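Local coordinates for immunity 23 family protein (Burkholderia dolosa AU0158, PDB 5FFP), which probably acts as the immunity protein of a contact-dependent growth inhibition system, neutralising the cognate CdiA toxin so that the producing cell is spared, at residues 2-15 / 26-38. Residues are numbered along the deposited sequence; the frame is centred on the assembly and turned at random.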
loop_
_atom_site.group_PDB
_atom_site.type_symbol
_atom_site.label_atom_id
_atom_site.label_comp_id
_atom_site.label_asym_id
_atom_site.label_seq_id
_atom_site.Cartn_x
_atom_site.Cartn_y
_atom_site.Cartn_z
ATOM N N LEU A 2 -21.130 -18.780 -17.624
ATOM C CA LEU A 2 -21.350 -18.868 -16.179
ATOM C C LEU A 2 -20.683 -20.111 -15.614
ATOM O O LEU A 2 -20.926 -21.216 -16.053
ATOM C CB LEU A 2 -22.836 -18.881 -15.856
ATOM C CG LEU A 2 -23.284 -18.925 -14.398
ATOM C CD1 LEU A 2 -22.597 -17.890 -13.551
ATOM C CD2 LEU A 2 -24.773 -18.663 -14.344
ATOM N N SER A 3 -19.766 -19.885 -14.688
ATOM C CA SER A 3 -18.958 -20.941 -14.188
ATOM C C SER A 3 -19.174 -20.941 -12.695
ATOM O O SER A 3 -19.255 -19.888 -12.068
ATOM C CB SER A 3 -17.495 -20.689 -14.603
ATOM O OG SER A 3 -16.768 -21.899 -14.577
ATOM N N GLY A 4 -19.278 -22.133 -12.137
ATOM C CA GLY A 4 -19.529 -22.311 -10.707
ATOM C C GLY A 4 -21.026 -22.385 -10.413
ATOM O O GLY A 4 -21.850 -22.736 -11.263
ATOM N N ASN A 5 -21.381 -22.056 -9.180
ATOM C CA ASN A 5 -22.710 -22.353 -8.647
ATOM C C ASN A 5 -23.200 -21.145 -7.887
ATOM O O ASN A 5 -22.665 -20.842 -6.814
ATOM C CB ASN A 5 -22.596 -23.540 -7.700
ATOM C CG ASN A 5 -23.907 -23.877 -7.005
ATOM O OD1 ASN A 5 -24.883 -23.120 -7.003
ATOM N ND2 ASN A 5 -23.918 -25.038 -6.388
ATOM N N PRO A 6 -24.208 -20.450 -8.423
ATOM C CA PRO A 6 -24.575 -19.196 -7.809
ATOM C C PRO A 6 -24.932 -19.286 -6.334
ATOM O O PRO A 6 -24.878 -18.273 -5.665
ATOM C CB PRO A 6 -25.793 -18.760 -8.597
ATOM C CG PRO A 6 -25.548 -19.338 -9.937
ATOM C CD PRO A 6 -24.877 -20.649 -9.704
ATOM N N HIS A 7 -25.325 -20.453 -5.831
ATOM C CA HIS A 7 -25.694 -20.547 -4.418
ATOM C C HIS A 7 -24.486 -20.544 -3.510
ATOM O O HIS A 7 -24.625 -20.311 -2.318
ATOM C CB HIS A 7 -26.568 -21.793 -4.128
ATOM C CG HIS A 7 -27.986 -21.670 -4.615
ATOM N ND1 HIS A 7 -28.820 -22.757 -4.778
ATOM C CD2 HIS A 7 -28.701 -20.593 -5.027
ATOM C CE1 HIS A 7 -29.996 -22.350 -5.238
ATOM N NE2 HIS A 7 -29.950 -21.044 -5.397
ATOM N N THR A 8 -23.309 -20.841 -4.044
ATOM C CA THR A 8 -22.074 -20.788 -3.262
ATOM C C THR A 8 -21.154 -19.690 -3.865
ATOM O O THR A 8 -21.127 -18.549 -3.376
ATOM C CB THR A 8 -21.384 -22.140 -3.305
ATOM O OG1 THR A 8 -21.401 -22.599 -4.652
ATOM C CG2 THR A 8 -22.112 -23.186 -2.413
ATOM N N PHE A 9 -20.479 -20.016 -4.966
ATOM C CA PHE A 9 -19.730 -19.014 -5.717
ATOM C C PHE A 9 -19.750 -19.276 -7.218
ATOM O O PHE A 9 -19.499 -20.396 -7.678
ATOM C CB PHE A 9 -18.271 -18.940 -5.224
ATOM C CG PHE A 9 -17.432 -17.996 -6.010
ATOM C CD1 PHE A 9 -17.725 -16.635 -6.018
ATOM C CD2 PHE A 9 -16.402 -18.457 -6.815
ATOM C CE1 PHE A 9 -16.985 -15.760 -6.784
ATOM C CE2 PHE A 9 -15.645 -17.574 -7.573
ATOM C CZ PHE A 9 -15.935 -16.233 -7.548
ATOM N N ALA A 10 -20.034 -18.234 -7.984
ATOM C CA ALA A 10 -19.955 -18.334 -9.428
ATOM C C ALA A 10 -19.538 -17.006 -10.008
ATOM O O ALA A 10 -19.707 -15.963 -9.365
ATOM C CB ALA A 10 -21.294 -18.741 -9.995
ATOM N N ILE A 11 -19.025 -17.066 -11.242
ATOM C CA ILE A 11 -18.731 -15.886 -12.036
ATOM C C ILE A 11 -19.579 -15.951 -13.250
ATOM O O ILE A 11 -19.594 -16.978 -13.947
ATOM C CB ILE A 11 -17.254 -15.850 -12.476
ATOM C CG1 ILE A 11 -16.357 -15.944 -11.228
ATOM C CG2 ILE A 11 -16.935 -14.537 -13.202
ATOM C CD1 ILE A 11 -14.896 -15.985 -11.534
ATOM N N TRP A 12 -20.269 -14.853 -13.527
ATOM C CA TRP A 12 -21.061 -14.699 -14.695
ATOM C C TRP A 12 -20.418 -13.591 -15.544
ATOM O O TRP A 12 -20.281 -12.442 -15.050
ATOM C CB TRP A 12 -22.448 -14.245 -14.240
ATOM C CG TRP A 12 -23.567 -14.453 -15.211
ATOM C CD1 TRP A 12 -23.537 -15.164 -16.353
ATOM C CD2 TRP A 12 -24.918 -14.043 -15.033
ATOM N NE1 TRP A 12 -24.777 -15.157 -16.943
ATOM C CE2 TRP A 12 -25.636 -14.468 -16.142
ATOM C CE3 TRP A 12 -25.578 -13.291 -14.057
ATOM C CZ2 TRP A 12 -26.984 -14.184 -16.314
ATOM C CZ3 TRP A 12 -26.932 -12.978 -14.248
ATOM C CH2 TRP A 12 -27.608 -13.428 -15.352
ATOM N N CYS A 13 -20.044 -13.887 -16.794
ATOM C CA CYS A 13 -19.556 -12.824 -17.686
ATOM C C CYS A 13 -19.880 -12.981 -19.196
ATOM O O CYS A 13 -20.095 -14.102 -19.711
ATOM C CB CYS A 13 -18.058 -12.594 -17.444
ATOM S SG CYS A 13 -16.994 -14.024 -17.693
ATOM N N ASP A 14 -20.043 -11.838 -19.879
ATOM C CA ASP A 14 -20.260 -11.819 -21.304
ATOM C C ASP A 14 -19.832 -10.474 -21.895
ATOM O O ASP A 14 -20.128 -9.430 -21.351
ATOM C CB ASP A 14 -21.751 -12.013 -21.624
ATOM C CG ASP A 14 -22.175 -13.462 -21.678
ATOM O OD1 ASP A 14 -21.655 -14.224 -22.523
ATOM O OD2 ASP A 14 -23.025 -13.847 -20.839
ATOM N N ALA A 15 -19.217 -10.533 -23.056
ATOM C CA ALA A 15 -19.030 -9.418 -23.946
ATOM C C ALA A 15 -20.360 -8.887 -24.487
ATOM O O ALA A 15 -21.321 -9.652 -24.705
ATOM C CB ALA A 15 -18.185 -9.873 -25.144
ATOM N N ASN A 26 -15.641 -6.099 -24.397
ATOM C CA ASN A 26 -16.214 -5.228 -23.377
ATOM C C ASN A 26 -17.621 -5.632 -23.057
ATOM O O ASN A 26 -18.434 -5.812 -23.967
ATOM C CB ASN A 26 -16.260 -3.760 -23.853
ATOM C CG ASN A 26 -14.882 -3.160 -24.016
ATOM O OD1 ASN A 26 -13.954 -3.454 -23.222
ATOM N ND2 ASN A 26 -14.711 -2.383 -25.085
ATOM N N GLY A 27 -17.952 -5.704 -21.784
ATOM C CA GLY A 27 -19.243 -6.256 -21.396
ATOM C C GLY A 27 -19.448 -6.326 -19.894
ATOM O O GLY A 27 -19.133 -5.376 -19.173
ATOM N N CYS A 28 -19.969 -7.448 -19.406
ATOM C CA CYS A 28 -20.429 -7.553 -18.011
ATOM C C CYS A 28 -19.754 -8.680 -17.277
ATOM O O CYS A 28 -19.384 -9.713 -17.876
ATOM C CB CYS A 28 -21.929 -7.759 -17.967
ATOM S SG CYS A 28 -22.857 -6.372 -18.685
ATOM N N LEU A 29 -19.547 -8.437 -15.980
ATOM C CA LEU A 29 -18.944 -9.410 -15.108
ATOM C C LEU A 29 -19.518 -9.265 -13.712
ATOM O O LEU A 29 -19.689 -8.157 -13.198
ATOM C CB LEU A 29 -17.445 -9.235 -15.051
ATOM C CG LEU A 29 -16.732 -10.301 -14.249
ATOM C CD1 LEU A 29 -15.413 -10.654 -14.899
ATOM C CD2 LEU A 29 -16.502 -9.851 -12.838
ATOM N N GLY A 30 -19.888 -10.402 -13.139
ATOM C CA GLY A 30 -20.461 -10.409 -11.810
ATOM C C GLY A 30 -19.985 -11.631 -11.086
ATOM O O GLY A 30 -19.642 -12.611 -11.713
ATOM N N TYR A 31 -19.944 -11.527 -9.779
ATOM C CA TYR A 31 -19.719 -12.628 -8.854
ATOM C C TYR A 31 -21.077 -12.888 -8.158
ATOM O O TYR A 31 -21.709 -11.943 -7.625
ATOM C CB TYR A 31 -18.731 -12.209 -7.769
ATOM C CG TYR A 31 -17.266 -12.211 -8.093
ATOM C CD1 TYR A 31 -16.783 -12.375 -9.386
ATOM C CD2 TYR A 31 -16.363 -11.980 -7.104
ATOM C CE1 TYR A 31 -15.431 -12.355 -9.665
ATOM C CE2 TYR A 31 -15.016 -11.947 -7.375
ATOM C CZ TYR A 31 -14.561 -12.126 -8.667
ATOM O OH TYR A 31 -13.197 -12.103 -8.891
ATOM N N PHE A 32 -21.531 -14.138 -8.189
ATOM C CA PHE A 32 -22.598 -14.610 -7.283
ATOM C C PHE A 32 -21.924 -15.176 -6.030
ATOM O O PHE A 32 -21.016 -16.000 -6.115
ATOM C CB PHE A 32 -23.389 -15.768 -7.874
ATOM C CG PHE A 32 -24.420 -15.377 -8.858
ATOM C CD1 PHE A 32 -25.662 -14.989 -8.441
ATOM C CD2 PHE A 32 -24.165 -15.487 -10.206
ATOM C CE1 PHE A 32 -26.628 -14.634 -9.366
ATOM C CE2 PHE A 32 -25.107 -15.132 -11.146
ATOM C CZ PHE A 32 -26.352 -14.711 -10.729
HETATM N N MSE A 33 -22.396 -14.743 -4.877
HETATM C CA MSE A 33 -21.827 -15.162 -3.615
HETATM C C MSE A 33 -22.997 -15.432 -2.701
HETATM O O MSE A 33 -23.796 -14.519 -2.397
HETATM C CB MSE A 33 -20.912 -14.048 -3.108
HETATM C CG MSE A 33 -19.930 -13.561 -4.174
HETATM SE SE MSE A 33 -18.825 -12.137 -3.376
HETATM C CE MSE A 33 -20.112 -10.650 -3.574
ATOM N N GLY A 34 -23.135 -16.700 -2.304
ATOM C CA GLY A 34 -24.285 -17.182 -1.492
ATOM C C GLY A 34 -25.625 -16.731 -1.999
ATOM O O GLY A 34 -26.489 -16.328 -1.222
ATOM N N GLY A 35 -25.768 -16.718 -3.322
ATOM C CA GLY A 35 -26.996 -16.270 -3.984
ATOM C C GLY A 35 -27.110 -14.792 -4.298
ATOM O O GLY A 35 -27.986 -14.390 -5.076
ATOM N N LYS A 36 -26.251 -13.974 -3.701
ATOM C CA LYS A 36 -26.262 -12.553 -3.959
ATOM C C LYS A 36 -25.358 -12.274 -5.147
ATOM O O LYS A 36 -24.355 -12.972 -5.345
ATOM C CB LYS A 36 -25.794 -11.810 -2.707
ATOM C CG LYS A 36 -25.795 -10.291 -2.846
ATOM C CD LYS A 36 -25.835 -9.591 -1.479
ATOM C CE LYS A 36 -26.074 -8.078 -1.588
ATOM N NZ LYS A 36 -24.943 -7.379 -2.241
ATOM N N LEU A 37 -25.713 -11.263 -5.945
ATOM C CA LEU A 37 -24.940 -10.891 -7.143
ATOM C C LEU A 37 -24.430 -9.457 -7.030
ATOM O O LEU A 37 -25.188 -8.526 -6.756
ATOM C CB LEU A 37 -25.793 -11.025 -8.402
ATOM C CG LEU A 37 -25.141 -10.720 -9.771
ATOM C CD1 LEU A 37 -24.042 -11.710 -10.082
ATOM C CD2 LEU A 37 -26.169 -10.718 -10.898
ATOM N N VAL A 38 -23.126 -9.291 -7.227
ATOM C CA VAL A 38 -22.530 -7.975 -7.405
ATOM C C VAL A 38 -21.933 -7.979 -8.803
ATOM O O VAL A 38 -21.282 -8.934 -9.216
ATOM C CB VAL A 38 -21.506 -7.633 -6.293
ATOM C CG1 VAL A 38 -22.173 -7.648 -4.925
ATOM C CG2 VAL A 38 -20.327 -8.594 -6.292
#
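Pro6 lies against the ring of Phe32: its CB stands over one face, 3.9 Å from the ring centroid in a CH-pi contact, while Leu37 CD1 covers the opposite face. An Asx turn, with Asn5 OD1 accepting from His7 N, shapes the loop, which lies against the type I' turn from the selenomethionine Met33 to Lys36: Gly35 N donates to Pro6 O in a bent bond (133°), and Gly34 N to Thr8 O almost straight at 2.9 Å. Thr8 and Phe9 form a classic beta bulge opposite Asn5.

From Phe9 onward the chain pairs antiparallel with residues 27-33. With CG anti to its backbone N (chi1 176°), Phe9 turns the edge of its ring to the face of Tyr31 in a T-shaped pair, planes at 88° and CE1 3.8 Å from Tyr31 CG. Ala10 and Phe32 exchange two backbone bonds. Ile11 runs alongside Tyr31, its CG1 4.0 Å from Tyr31 CE1. Trp12 exchanges two backbone bonds with Gly30; on the other face, with Phe32, its indole slides past that ring with little overlap, bringing CE3 within 3.5 Å of Phe32 CE2, and Leu37 CD2 meets the indole edge. Cys13 CB packs on Leu29, and Asp14 pairs doubly with Cys28.

This hairpin forms the centre of a four-stranded antiparallel sheet, between strands 2-3 and 36-44. Helix 143-154 covers Phe9 and Ile11, and Phe144 stacks on Phe9; Tyr31 and Met33 pack on strand 110-117, Phe9 and Met33 on strand 120-127. Tyr31 OH bonds to Val100 O, and helix 45-52 touches Leu29 and Tyr31.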